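Long-range contacts in maternal protein tudor (Drosophila melanogaster, PDB 3NTK), which binds the methylarginine-bearing Piwi protein Aubergine through extended Tudor domains, of which this is the last, and is required for forming primordial germ cells: residues 3-8 against 137-142; 57-62 against 89-94; 63-68 against 83-88; 107-112 against 149-154; 123-128 against 164-169. All coordinates share one frame; numbering follows the deposited sequence.

Contact 1 of 5, residues 3-8 against 137-142; sequences LHNCVV and TFQVEI
Cys6 and Val140 meet on the buried face of two antiparallel strands, with Cys6 SG 3.8 Å from Val140 CG1. A chi1 of 65° sets SG between the backbone N and the carbonyl carbon, and this compact sulphur fits close beside the branched valine. On the same tight side Val8 CG2 touches Phe138 CD1 at 4.1 Å, and Phe129 and Ile130 of helix 120-131 pack on that apolar ring. Backbone bonds lock the register, among them Phe138 N to Cys6 O at 2.8 Å.

The face of Asn5 and Gln139 is polar, and Asn5 is partly exposed to solvent. Gln139 NE2 donates to Asn5 OD1 (3.0 Å), the side chains lying side by side with amide planes 88° apart. Gln139 OE1 accepts from Ser159 N, while Asn5 ND2 reaches Glu22. An alanine in place of Gln139 would probably leave Asn5 OD1 without this donor and Ser159 N without its acceptor. Such a pairing of the first and fourth strands, apolar toward the helix, is typical of the OB-fold.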
# COMPACT_ATOMS: atom_id res chain seq x y z
N LEU A 3 -9.03 5.49 16.94
CA LEU A 3 -8.86 5.88 15.55
C LEU A 3 -7.40 6.17 15.22
O LEU A 3 -6.70 6.83 16.00
CB LEU A 3 -9.69 7.13 15.24
CG LEU A 3 -11.15 6.93 14.79
CD1 LEU A 3 -11.85 5.92 15.68
CD2 LEU A 3 -11.85 8.28 14.82
N HIS A 4 -6.94 5.68 14.08
CA HIS A 4 -5.56 5.90 13.65
C HIS A 4 -5.54 6.70 12.36
O HIS A 4 -6.26 6.37 11.42
CB HIS A 4 -4.84 4.57 13.39
CG HIS A 4 -4.88 3.62 14.54
ND1 HIS A 4 -5.86 2.66 14.67
CD2 HIS A 4 -4.05 3.45 15.59
CE1 HIS A 4 -5.63 1.94 15.75
NE2 HIS A 4 -4.54 2.40 16.33
N ASN A 5 -4.71 7.73 12.31
CA ASN A 5 -4.58 8.54 11.11
C ASN A 5 -3.81 7.77 10.06
O ASN A 5 -2.86 7.04 10.38
CB ASN A 5 -3.84 9.84 11.40
CG ASN A 5 -4.69 10.83 12.17
OD1 ASN A 5 -5.87 11.02 11.86
ND2 ASN A 5 -4.09 11.49 13.15
N CYS A 6 -4.21 7.93 8.80
CA CYS A 6 -3.55 7.28 7.69
C CYS A 6 -3.88 8.03 6.41
O CYS A 6 -4.68 8.97 6.41
CB CYS A 6 -4.04 5.84 7.55
SG CYS A 6 -5.79 5.70 7.13
N VAL A 7 -3.23 7.63 5.33
CA VAL A 7 -3.47 8.21 4.02
C VAL A 7 -3.77 7.00 3.16
O VAL A 7 -3.15 5.95 3.33
CB VAL A 7 -2.23 8.95 3.47
CG1 VAL A 7 -2.49 9.40 2.05
CG2 VAL A 7 -1.92 10.17 4.34
N VAL A 8 -4.74 7.13 2.26
CA VAL A 8 -5.09 6.03 1.36
C VAL A 8 -4.16 6.14 0.15
O VAL A 8 -4.13 7.17 -0.51
CB VAL A 8 -6.56 6.13 0.90
CG1 VAL A 8 -6.89 5.01 -0.08
CG2 VAL A 8 -7.49 6.06 2.11
N THR A 137 -5.68 13.15 4.87
CA THR A 137 -5.66 12.21 5.98
C THR A 137 -7.05 11.69 6.31
O THR A 137 -8.03 12.44 6.33
CB THR A 137 -5.07 12.88 7.25
OG1 THR A 137 -3.69 13.18 7.02
CG2 THR A 137 -5.20 11.96 8.45
N PHE A 138 -7.13 10.38 6.56
CA PHE A 138 -8.37 9.71 6.94
C PHE A 138 -8.03 9.00 8.23
O PHE A 138 -6.88 8.98 8.65
CB PHE A 138 -8.78 8.65 5.90
CG PHE A 138 -9.33 9.22 4.63
CD1 PHE A 138 -8.49 9.70 3.64
CD2 PHE A 138 -10.71 9.29 4.43
CE1 PHE A 138 -9.00 10.24 2.46
CE2 PHE A 138 -11.23 9.84 3.26
CZ PHE A 138 -10.38 10.31 2.27
N GLN A 139 -9.03 8.42 8.89
CA GLN A 139 -8.77 7.66 10.10
C GLN A 139 -9.42 6.30 9.92
O GLN A 139 -10.43 6.17 9.22
CB GLN A 139 -9.34 8.32 11.35
CG GLN A 139 -8.73 9.67 11.69
CD GLN A 139 -9.23 10.75 10.76
OE1 GLN A 139 -10.44 10.91 10.58
NE2 GLN A 139 -8.30 11.50 10.17
N VAL A 140 -8.84 5.28 10.54
CA VAL A 140 -9.40 3.95 10.47
C VAL A 140 -9.46 3.35 11.86
O VAL A 140 -8.56 3.58 12.67
CB VAL A 140 -8.57 2.99 9.57
CG1 VAL A 140 -8.69 3.39 8.11
CG2 VAL A 140 -7.11 2.99 10.01
N GLU A 141 -10.53 2.62 12.13
CA GLU A 141 -10.67 1.93 13.40
C GLU A 141 -10.41 0.49 12.97
O GLU A 141 -11.11 -0.03 12.10
CB GLU A 141 -12.10 2.05 13.95
CG GLU A 141 -12.24 1.58 15.39
CD GLU A 141 -13.68 1.26 15.79
OE1 GLU A 141 -14.61 1.90 15.26
OE2 GLU A 141 -13.87 0.37 16.65
N ILE A 142 -9.38 -0.14 13.54
CA ILE A 142 -9.07 -1.51 13.17
C ILE A 142 -9.88 -2.48 14.02
O ILE A 142 -9.68 -2.60 15.23
CB ILE A 142 -7.56 -1.81 13.35
CG1 ILE A 142 -6.74 -0.81 12.54
CG2 ILE A 142 -7.25 -3.23 12.87
CD1 ILE A 142 -5.24 -1.00 12.66

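Contact 2 of 5, residues 57-62 against 89-94; sequences QFPEDE and AVTQQF
Ala89 CB meets the Phe58 ring at CD1 and CE1, 3.6 Å from Phe58 CE1. A chi1 of -179°, with CG anti to the backbone N, turns CG of Phe58 that way, and the small methyl of alanine suits so close an approach. Phe82 and Tyr65 also touch Phe58, a cluster consistent with the aromatic cage by which Tudor domains hold methylated arginine.

At Val90 it is the backbone that meets the other segment: its O lies 3.4 Å from Pro59 CG, while the valine side chain points away.

Thr91 carries the polar centre. Its OG1 donates to Gln57 O at 2.8 Å, in the plane of that carbonyl, and accepts from Gln93 N at 3.2 Å, forming an ST turn. A valine in place of Thr91 would probably leave Gln57 O without this donor and Gln93 N without its acceptor, setting the turn free to shift.

Beyond the turn, Gln93 O accepts from Gln57 N (3.1 Å). The two glutamine side chains lie side by side, CB of Gln57 3.8 Å from CB of Gln93, and Gln57 NE2 turns back to Glu62 O within its own segment.

One hydroxyl thus donates across to the first strand and accepts within its own turn, so a side chain joins the backbone in linking the first and last strands of the Tudor barrel.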
# COMPACT_ATOMS: atom_id res chain seq x y z
N GLN A 57 12.29 -1.33 -9.81
CA GLN A 57 12.02 0.01 -10.28
C GLN A 57 10.60 0.14 -10.82
O GLN A 57 10.14 -0.69 -11.60
CB GLN A 57 13.02 0.40 -11.37
CG GLN A 57 12.85 1.82 -11.87
CD GLN A 57 13.89 2.19 -12.90
OE1 GLN A 57 14.03 1.53 -13.93
NE2 GLN A 57 14.64 3.25 -12.63
N PHE A 58 9.90 1.17 -10.37
CA PHE A 58 8.54 1.45 -10.81
C PHE A 58 8.73 2.29 -12.08
O PHE A 58 9.14 3.44 -12.01
CB PHE A 58 7.81 2.26 -9.73
CG PHE A 58 6.37 2.58 -10.07
CD1 PHE A 58 5.63 1.76 -10.90
CD2 PHE A 58 5.76 3.69 -9.50
CE1 PHE A 58 4.28 2.03 -11.16
CE2 PHE A 58 4.41 3.97 -9.74
CZ PHE A 58 3.67 3.14 -10.57
N PRO A 59 8.42 1.71 -13.25
CA PRO A 59 8.55 2.37 -14.56
C PRO A 59 7.94 3.76 -14.67
O PRO A 59 8.47 4.64 -15.35
CB PRO A 59 7.89 1.38 -15.51
CG PRO A 59 8.17 0.06 -14.86
CD PRO A 59 7.86 0.36 -13.42
N GLU A 60 6.81 3.96 -14.00
CA GLU A 60 6.10 5.23 -14.04
C GLU A 60 6.82 6.33 -13.27
O GLU A 60 6.72 7.52 -13.61
CB GLU A 60 4.70 5.04 -13.47
CG GLU A 60 3.79 6.24 -13.60
CD GLU A 60 2.47 6.03 -12.88
OE1 GLU A 60 1.77 5.04 -13.20
OE2 GLU A 60 2.14 6.84 -11.99
N ASP A 61 7.56 5.93 -12.25
CA ASP A 61 8.28 6.87 -11.39
C ASP A 61 9.79 6.78 -11.59
O ASP A 61 10.52 7.73 -11.32
CB ASP A 61 7.93 6.55 -9.93
CG ASP A 61 7.83 7.78 -9.06
OD1 ASP A 61 7.26 8.79 -9.52
OD2 ASP A 61 8.30 7.73 -7.90
N GLU A 62 10.24 5.63 -12.07
CA GLU A 62 11.66 5.36 -12.28
C GLU A 62 12.42 5.32 -10.96
O GLU A 62 13.64 5.42 -10.92
CB GLU A 62 12.29 6.40 -13.21
CG GLU A 62 11.77 6.34 -14.64
CD GLU A 62 12.67 7.07 -15.62
OE1 GLU A 62 12.93 8.28 -15.42
OE2 GLU A 62 13.11 6.43 -16.60
N ALA A 89 2.88 -3.32 -10.46
CA ALA A 89 3.35 -2.86 -11.75
C ALA A 89 4.27 -3.91 -12.37
O ALA A 89 4.85 -4.73 -11.66
CB ALA A 89 4.10 -1.55 -11.59
N VAL A 90 4.38 -3.87 -13.69
CA VAL A 90 5.24 -4.79 -14.41
C VAL A 90 6.56 -4.06 -14.61
O VAL A 90 6.57 -2.90 -15.02
CB VAL A 90 4.66 -5.14 -15.80
CG1 VAL A 90 5.62 -6.04 -16.56
CG2 VAL A 90 3.31 -5.83 -15.64
N THR A 91 7.66 -4.72 -14.29
CA THR A 91 8.98 -4.11 -14.43
C THR A 91 10.03 -5.11 -14.88
O THR A 91 9.79 -6.32 -14.86
CB THR A 91 9.43 -3.47 -13.09
OG1 THR A 91 10.69 -2.82 -13.28
CG2 THR A 91 9.56 -4.53 -12.01
N GLN A 92 11.19 -4.62 -15.29
CA GLN A 92 12.28 -5.47 -15.75
C GLN A 92 13.54 -5.19 -14.95
O GLN A 92 14.55 -5.88 -15.12
CB GLN A 92 12.59 -5.22 -17.23
CG GLN A 92 11.47 -5.57 -18.19
CD GLN A 92 11.89 -5.37 -19.64
OE1 GLN A 92 12.26 -4.27 -20.04
NE2 GLN A 92 11.84 -6.44 -20.42
N GLN A 93 13.50 -4.19 -14.08
CA GLN A 93 14.67 -3.81 -13.30
C GLN A 93 14.58 -4.27 -11.85
O GLN A 93 13.76 -3.77 -11.08
CB GLN A 93 14.86 -2.30 -13.36
CG GLN A 93 14.95 -1.74 -14.79
CD GLN A 93 16.02 -2.43 -15.63
OE1 GLN A 93 17.10 -2.75 -15.13
NE2 GLN A 93 15.73 -2.64 -16.91
N PHE A 94 15.45 -5.21 -11.48
CA PHE A 94 15.46 -5.73 -10.12
C PHE A 94 16.86 -5.72 -9.54
O PHE A 94 17.84 -6.07 -10.23
CB PHE A 94 14.95 -7.18 -10.08
CG PHE A 94 13.71 -7.40 -10.89
CD1 PHE A 94 13.79 -7.73 -12.23
CD2 PHE A 94 12.46 -7.27 -10.30
CE1 PHE A 94 12.63 -7.92 -12.99
CE2 PHE A 94 11.30 -7.46 -11.05
CZ PHE A 94 11.39 -7.79 -12.40

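Contact 3 of 5, residues 63-68 against 83-88; sequences VFYRAQ and IDFGNN
Arg66 and Asp84 form a side-on salt bridge between a strand and a loop of the SH3-like Tudor barrel. Arg66 NE reaches Asp84 OD2 and Arg66 NH2 reaches Asp84 OD1, both at 2.9 Å, each oxygen using its syn lone pair. The flat groups are nearly coplanar, 18° apart, as two matched bonds require. The bend at chi3 (-65°) of Arg66 places NE for this grip. Over one face of the guanidinium lies Ile83 CD1, 3.7 Å from Arg66 CZ, an apolar methyl offset toward the rim. Beside the pair, Tyr65 CE1 sits over the Phe85 ring, with ring planes at an oblique 53°.

Further out, the carbonyls of Leu101, Pro104 and Ala105 take the remaining N-H groups of Arg66, and Tyr107 N donates to Asp84 OD1. Tyr65 OH is hydrogen-bonded to Asp61 OD2. Two waters complete the join: one donates to Arg66 O and accepts from Asp84 N, while the other accepts from Arg66 N and donates to Asp84 OD2 at 2.7 Å.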
# COMPACT_ATOMS: atom_id res chain seq x y z
N VAL A 63 11.67 5.16 -9.87
CA VAL A 63 12.26 5.09 -8.53
C VAL A 63 12.31 3.63 -8.08
O VAL A 63 11.45 2.84 -8.46
CB VAL A 63 11.39 5.88 -7.52
CG1 VAL A 63 11.96 5.74 -6.11
CG2 VAL A 63 11.33 7.35 -7.92
N PHE A 64 13.32 3.26 -7.29
CA PHE A 64 13.41 1.89 -6.79
C PHE A 64 12.72 1.75 -5.43
O PHE A 64 12.91 2.58 -4.54
CB PHE A 64 14.88 1.44 -6.68
CG PHE A 64 15.51 1.09 -8.00
CD1 PHE A 64 16.14 2.06 -8.76
CD2 PHE A 64 15.44 -0.21 -8.49
CE1 PHE A 64 16.69 1.74 -10.00
CE2 PHE A 64 15.98 -0.54 -9.73
CZ PHE A 64 16.62 0.44 -10.48
N TYR A 65 11.93 0.69 -5.28
CA TYR A 65 11.19 0.42 -4.05
C TYR A 65 11.31 -1.06 -3.65
O TYR A 65 11.68 -1.91 -4.48
CB TYR A 65 9.69 0.67 -4.25
CG TYR A 65 9.29 2.06 -4.69
CD1 TYR A 65 9.30 3.12 -3.79
CD2 TYR A 65 8.86 2.29 -5.99
CE1 TYR A 65 8.88 4.40 -4.18
CE2 TYR A 65 8.44 3.56 -6.39
CZ TYR A 65 8.45 4.61 -5.48
OH TYR A 65 8.03 5.86 -5.87
N ARG A 66 10.98 -1.37 -2.40
CA ARG A 66 11.00 -2.76 -1.95
C ARG A 66 9.83 -3.39 -2.70
O ARG A 66 8.75 -2.79 -2.81
CB ARG A 66 10.78 -2.87 -0.44
CG ARG A 66 11.91 -2.29 0.42
CD ARG A 66 11.91 -2.88 1.82
NE ARG A 66 10.71 -2.53 2.57
CZ ARG A 66 10.40 -3.02 3.77
NH1 ARG A 66 11.20 -3.90 4.36
NH2 ARG A 66 9.28 -2.63 4.37
N ALA A 67 10.02 -4.61 -3.19
CA ALA A 67 8.97 -5.26 -3.95
C ALA A 67 8.95 -6.77 -3.79
O ALA A 67 9.97 -7.41 -3.51
CB ALA A 67 9.13 -4.90 -5.42
N GLN A 68 7.76 -7.34 -3.97
CA GLN A 68 7.59 -8.78 -3.91
C GLN A 68 7.08 -9.22 -5.27
O GLN A 68 6.10 -8.67 -5.79
CB GLN A 68 6.59 -9.19 -2.82
CG GLN A 68 6.35 -10.70 -2.81
CD GLN A 68 5.46 -11.16 -1.67
OE1 GLN A 68 4.38 -10.62 -1.46
NE2 GLN A 68 5.92 -12.17 -0.94
N ILE A 83 5.46 -3.34 -1.67
CA ILE A 83 4.95 -3.51 -0.32
C ILE A 83 4.79 -2.27 0.54
O ILE A 83 3.96 -2.26 1.46
CB ILE A 83 5.80 -4.53 0.46
CG1 ILE A 83 7.23 -4.01 0.64
CG2 ILE A 83 5.81 -5.87 -0.28
CD1 ILE A 83 8.06 -4.87 1.59
N ASP A 84 5.56 -1.23 0.28
CA ASP A 84 5.43 -0.03 1.10
C ASP A 84 4.46 0.99 0.52
O ASP A 84 4.15 1.98 1.18
CB ASP A 84 6.80 0.60 1.33
CG ASP A 84 7.77 -0.36 2.01
OD1 ASP A 84 7.34 -1.06 2.95
OD2 ASP A 84 8.95 -0.42 1.60
N PHE A 85 3.97 0.74 -0.69
CA PHE A 85 3.05 1.67 -1.33
C PHE A 85 1.76 1.06 -1.85
O PHE A 85 0.91 1.77 -2.40
CB PHE A 85 3.79 2.43 -2.43
CG PHE A 85 4.92 3.28 -1.92
CD1 PHE A 85 6.16 2.71 -1.63
CD2 PHE A 85 4.72 4.63 -1.65
CE1 PHE A 85 7.18 3.48 -1.07
CE2 PHE A 85 5.73 5.40 -1.09
CZ PHE A 85 6.96 4.83 -0.80
N GLY A 86 1.62 -0.24 -1.69
CA GLY A 86 0.41 -0.93 -2.10
C GLY A 86 0.01 -1.04 -3.56
O GLY A 86 -1.10 -1.51 -3.84
N ASN A 87 0.89 -0.65 -4.47
CA ASN A 87 0.59 -0.72 -5.90
C ASN A 87 1.35 -1.82 -6.63
O ASN A 87 2.43 -2.23 -6.21
CB ASN A 87 0.85 0.63 -6.57
CG ASN A 87 2.33 0.98 -6.60
OD1 ASN A 87 3.01 0.96 -5.57
ND2 ASN A 87 2.83 1.31 -7.78
N ASN A 88 0.78 -2.31 -7.73
CA ASN A 88 1.41 -3.34 -8.53
C ASN A 88 1.82 -2.77 -9.89
O ASN A 88 1.18 -1.86 -10.40
CB ASN A 88 0.46 -4.52 -8.75
CG ASN A 88 0.22 -5.31 -7.48
OD1 ASN A 88 -0.07 -4.74 -6.43
ND2 ASN A 88 0.34 -6.63 -7.57
O HOH W 1 7.46 -0.62 -1.68
O HOH W 2 9.87 0.74 -0.61

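Contact 4 of 5, residues 107-112 against 149-154; sequences YSRHCE and GTHVVR
Arg109, on the first of the two parallel strands that the OB-fold pairs as its third and fifth, crosses the His151 side chain obliquely. Followed outward, Arg109 CB is 4.1 Å from His151 CD2, and CD comes to the ring edge, in its plane, 3.6 Å from His151 NE2. Beyond the extended stretch from CG to NE, NH1 makes a weak hydrogen bond to that same NE2 at 3.4 Å, guanidinium and ring planes 43° apart. NH2 has the stronger partner, a salt bridge to Asp24, for which a long cationic side chain is well suited.

Between the strands, His151 N bonds to His110 O, Glu112 N to His151 O, and Val153 N to Glu112 O. Cys111 SG touches Val153 CG1 on the buried side at 4.2 Å, whereas Glu112 directs OE1 to a salt bridge with Lys146. At the start of the pairing, His110 has CG anti to the backbone N (chi1 -176°), and its ring edge meets Thr150: ND1 and OG1 share a hydrogen bond of 2.8 Å.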
# COMPACT_ATOMS: atom_id res chain seq x y z
N TYR A 107 5.24 -1.26 4.78
CA TYR A 107 4.71 -0.01 5.29
C TYR A 107 3.39 0.46 4.71
O TYR A 107 2.93 1.56 5.01
CB TYR A 107 5.78 1.09 5.20
CG TYR A 107 6.91 0.85 6.18
CD1 TYR A 107 6.65 0.70 7.54
CD2 TYR A 107 8.23 0.74 5.74
CE1 TYR A 107 7.68 0.43 8.44
CE2 TYR A 107 9.26 0.48 6.64
CZ TYR A 107 8.98 0.32 7.98
OH TYR A 107 9.99 0.05 8.88
N SER A 108 2.78 -0.36 3.86
CA SER A 108 1.45 -0.07 3.33
C SER A 108 0.63 -1.24 3.89
O SER A 108 1.16 -2.35 4.07
CB SER A 108 1.41 -0.07 1.79
OG SER A 108 1.50 -1.37 1.24
N ARG A 109 -0.63 -0.99 4.21
CA ARG A 109 -1.47 -2.04 4.77
C ARG A 109 -2.72 -2.25 3.96
O ARG A 109 -3.39 -1.29 3.59
CB ARG A 109 -1.87 -1.69 6.20
CG ARG A 109 -0.69 -1.43 7.09
CD ARG A 109 -1.12 -1.23 8.52
NE ARG A 109 0.01 -0.83 9.34
CZ ARG A 109 -0.03 -0.79 10.67
NH1 ARG A 109 -1.13 -1.13 11.32
NH2 ARG A 109 1.05 -0.40 11.34
N HIS A 110 -3.03 -3.51 3.69
CA HIS A 110 -4.24 -3.83 2.95
C HIS A 110 -5.40 -3.79 3.94
O HIS A 110 -5.29 -4.29 5.07
CB HIS A 110 -4.15 -5.22 2.31
CG HIS A 110 -5.33 -5.56 1.46
ND1 HIS A 110 -6.20 -6.58 1.76
CD2 HIS A 110 -5.81 -4.97 0.33
CE1 HIS A 110 -7.17 -6.61 0.86
NE2 HIS A 110 -6.96 -5.65 -0.01
N CYS A 111 -6.50 -3.19 3.51
CA CYS A 111 -7.70 -3.05 4.34
C CYS A 111 -8.96 -3.35 3.55
O CYS A 111 -8.97 -3.27 2.32
CB CYS A 111 -7.87 -1.61 4.84
SG CYS A 111 -6.54 -0.92 5.81
N GLU A 112 -10.03 -3.69 4.27
CA GLU A 112 -11.33 -3.92 3.66
C GLU A 112 -12.34 -3.38 4.66
O GLU A 112 -12.21 -3.60 5.86
CB GLU A 112 -11.59 -5.40 3.34
CG GLU A 112 -11.70 -6.35 4.51
CD GLU A 112 -12.12 -7.75 4.05
OE1 GLU A 112 -11.51 -8.28 3.10
OE2 GLU A 112 -13.07 -8.33 4.64
N GLY A 149 -3.28 -10.96 6.93
CA GLY A 149 -2.64 -9.70 7.25
C GLY A 149 -3.55 -8.52 6.98
O GLY A 149 -3.27 -7.40 7.43
N THR A 150 -4.64 -8.76 6.27
CA THR A 150 -5.59 -7.70 5.94
C THR A 150 -6.34 -7.20 7.17
O THR A 150 -6.78 -7.99 8.00
CB THR A 150 -6.63 -8.20 4.92
OG1 THR A 150 -5.96 -8.56 3.71
CG2 THR A 150 -7.67 -7.11 4.64
N HIS A 151 -6.49 -5.87 7.28
CA HIS A 151 -7.22 -5.27 8.39
C HIS A 151 -8.68 -5.05 7.98
O HIS A 151 -8.94 -4.54 6.89
CB HIS A 151 -6.69 -3.88 8.75
CG HIS A 151 -5.35 -3.88 9.43
ND1 HIS A 151 -5.05 -4.70 10.49
CD2 HIS A 151 -4.27 -3.08 9.25
CE1 HIS A 151 -3.84 -4.41 10.94
NE2 HIS A 151 -3.35 -3.43 10.21
N VAL A 152 -9.62 -5.42 8.85
CA VAL A 152 -11.03 -5.14 8.59
C VAL A 152 -11.20 -3.84 9.37
O VAL A 152 -10.92 -3.80 10.56
CB VAL A 152 -11.96 -6.22 9.17
CG1 VAL A 152 -13.43 -5.77 9.00
CG2 VAL A 152 -11.73 -7.55 8.46
N VAL A 153 -11.63 -2.78 8.70
CA VAL A 153 -11.72 -1.48 9.35
C VAL A 153 -13.01 -0.69 9.14
O VAL A 153 -13.85 -1.04 8.32
CB VAL A 153 -10.57 -0.56 8.86
CG1 VAL A 153 -9.23 -1.28 8.97
CG2 VAL A 153 -10.82 -0.13 7.41
N ARG A 154 -13.14 0.38 9.92
CA ARG A 154 -14.25 1.31 9.81
C ARG A 154 -13.52 2.59 9.41
O ARG A 154 -12.52 2.96 10.04
CB ARG A 154 -14.97 1.51 11.14
CG ARG A 154 -15.83 0.34 11.55
CD ARG A 154 -16.46 0.58 12.91
NE ARG A 154 -17.09 -0.63 13.43
CZ ARG A 154 -17.44 -0.79 14.70
NH1 ARG A 154 -17.23 0.18 15.58
NH2 ARG A 154 -18.00 -1.93 15.09
O HOH W 3 -2.99 -4.90 6.58

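Contact 5 of 5, residues 123-128 against 164-169; sequences AALLQS and EKLQEC
Leu125 presses its CD1 methyl into the chain's last turn, 3.6 Å from Glu168 CB and 3.9 Å from Cys169 SG. Apolar contacts dominate. A leucine suits the place because one methyl reaches both the aliphatic start of the glutamate and the sulphur. The Leu125 and Glu168 side chains cross at about a right angle; the bend at chi2 (93°) of Glu168 sets its CD 4.0 Å from Leu125 CD1. Deeper in, Leu126 CG meets Leu166 CD1 at 4.0 Å, and Phe129 also packs on the buried Leu166.

The polar bonds are local to each segment. Ser128 OG donates to Leu125 O at 3.0 Å, a serine spending its hydroxyl on its own helix. In the tail, Cys169 N bonds to Leu166 O, closing a type I turn that brings Glu168 and Cys169 round to face the helix.

The covalent tie is the disulfide from Cys169 to Cys121, near the start of helix 120-131. Cys169 is the final residue, so the bond holds the end of the tail. Leucine packing beside a disulfide thus fastens the C-terminal turn to the helix that, in the OB-fold, lies between the third and fourth strands.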
# COMPACT_ATOMS: atom_id res chain seq x y z
N ALA A 123 -20.98 3.10 -1.09
CA ALA A 123 -19.97 2.30 -1.76
C ALA A 123 -19.64 2.81 -3.16
O ALA A 123 -18.46 2.89 -3.54
CB ALA A 123 -20.42 0.84 -1.83
N ALA A 124 -20.67 3.16 -3.92
CA ALA A 124 -20.48 3.64 -5.28
C ALA A 124 -19.86 5.03 -5.36
O ALA A 124 -19.10 5.32 -6.29
CB ALA A 124 -21.83 3.63 -6.03
N LEU A 125 -20.16 5.88 -4.38
CA LEU A 125 -19.65 7.24 -4.35
C LEU A 125 -18.26 7.36 -3.73
O LEU A 125 -17.53 8.32 -3.98
CB LEU A 125 -20.62 8.12 -3.55
CG LEU A 125 -20.91 9.56 -4.00
CD1 LEU A 125 -21.46 10.32 -2.81
CD2 LEU A 125 -19.66 10.24 -4.52
N LEU A 126 -17.89 6.38 -2.90
CA LEU A 126 -16.59 6.43 -2.25
C LEU A 126 -15.41 6.54 -3.20
O LEU A 126 -14.44 7.22 -2.90
CB LEU A 126 -16.41 5.22 -1.32
CG LEU A 126 -16.57 5.54 0.16
CD1 LEU A 126 -16.41 4.27 1.00
CD2 LEU A 126 -15.53 6.58 0.56
N GLN A 127 -15.49 5.87 -4.35
CA GLN A 127 -14.41 5.91 -5.33
C GLN A 127 -14.04 7.36 -5.69
O GLN A 127 -12.87 7.75 -5.60
CB GLN A 127 -14.81 5.16 -6.60
CG GLN A 127 -13.68 5.02 -7.60
CD GLN A 127 -12.66 3.97 -7.19
OE1 GLN A 127 -11.56 3.93 -7.73
NE2 GLN A 127 -13.04 3.11 -6.26
N SER A 128 -15.03 8.14 -6.09
CA SER A 128 -14.81 9.53 -6.48
C SER A 128 -14.47 10.43 -5.29
O SER A 128 -13.75 11.42 -5.42
CB SER A 128 -16.03 10.08 -7.21
OG SER A 128 -17.17 10.14 -6.36
N GLU A 164 -21.21 9.75 6.90
CA GLU A 164 -21.72 11.07 7.24
C GLU A 164 -21.14 12.15 6.34
O GLU A 164 -21.80 13.15 6.07
CB GLU A 164 -21.38 11.41 8.70
CG GLU A 164 -21.90 12.77 9.13
CD GLU A 164 -21.48 13.13 10.54
OE1 GLU A 164 -21.73 12.32 11.46
OE2 GLU A 164 -20.91 14.23 10.73
N LYS A 165 -19.92 11.95 5.86
CA LYS A 165 -19.27 12.93 4.99
C LYS A 165 -19.66 12.77 3.53
O LYS A 165 -19.36 13.63 2.70
CB LYS A 165 -17.75 12.85 5.14
CG LYS A 165 -17.28 12.80 6.59
CD LYS A 165 -17.72 14.02 7.38
CE LYS A 165 -16.95 15.26 6.96
NZ LYS A 165 -17.18 16.38 7.92
N LEU A 166 -20.33 11.67 3.20
CA LEU A 166 -20.78 11.42 1.83
C LEU A 166 -22.16 12.06 1.74
O LEU A 166 -23.18 11.39 1.87
CB LEU A 166 -20.86 9.92 1.55
CG LEU A 166 -19.54 9.16 1.61
CD1 LEU A 166 -19.79 7.68 1.36
CD2 LEU A 166 -18.57 9.72 0.57
N GLN A 167 -22.18 13.37 1.51
CA GLN A 167 -23.42 14.13 1.45
C GLN A 167 -24.42 13.75 0.36
O GLN A 167 -25.63 13.91 0.56
CB GLN A 167 -23.09 15.62 1.35
CG GLN A 167 -22.26 16.13 2.52
CD GLN A 167 -22.07 17.63 2.49
OE1 GLN A 167 -21.48 18.18 1.56
NE2 GLN A 167 -22.57 18.30 3.52
N GLU A 168 -23.94 13.26 -0.77
CA GLU A 168 -24.82 12.88 -1.87
C GLU A 168 -25.61 11.60 -1.63
O GLU A 168 -26.48 11.25 -2.44
CB GLU A 168 -24.02 12.76 -3.18
CG GLU A 168 -23.38 14.06 -3.64
CD GLU A 168 -21.95 14.24 -3.15
OE1 GLU A 168 -21.69 13.95 -1.96
OE2 GLU A 168 -21.10 14.67 -3.95
N CYS A 169 -25.32 10.89 -0.55
CA CYS A 169 -26.04 9.66 -0.25
C CYS A 169 -26.87 9.78 1.03
O CYS A 169 -26.45 10.53 1.93
CB CYS A 169 -25.07 8.48 -0.09
SG CYS A 169 -24.26 7.90 -1.61
OXT CYS A 169 -27.91 9.09 1.11

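How the contacts relate
Contacts 1 and 4 lie in one mixed sheet, their centres 10 Å apart, and join directly where Glu141 forms a salt bridge with Arg154; along the chain their segments alternate. Contact 5, its centre 17 Å from that of contact 1, pins the C-terminal turn to helix 120-131 of the same OB-fold. Contacts 2 and 3 belong to the four-stranded Tudor sheet, with centres 9 Å apart, contact 3 nested within contact 2 and both within the loop closed by contact 1. The Tudor barrel is therefore inserted in the OB-fold sequence. Contact 3 touches contact 4 through Ile83 with Ser108 and Asp84 with Tyr107, linking the two parts of the extended Tudor domain.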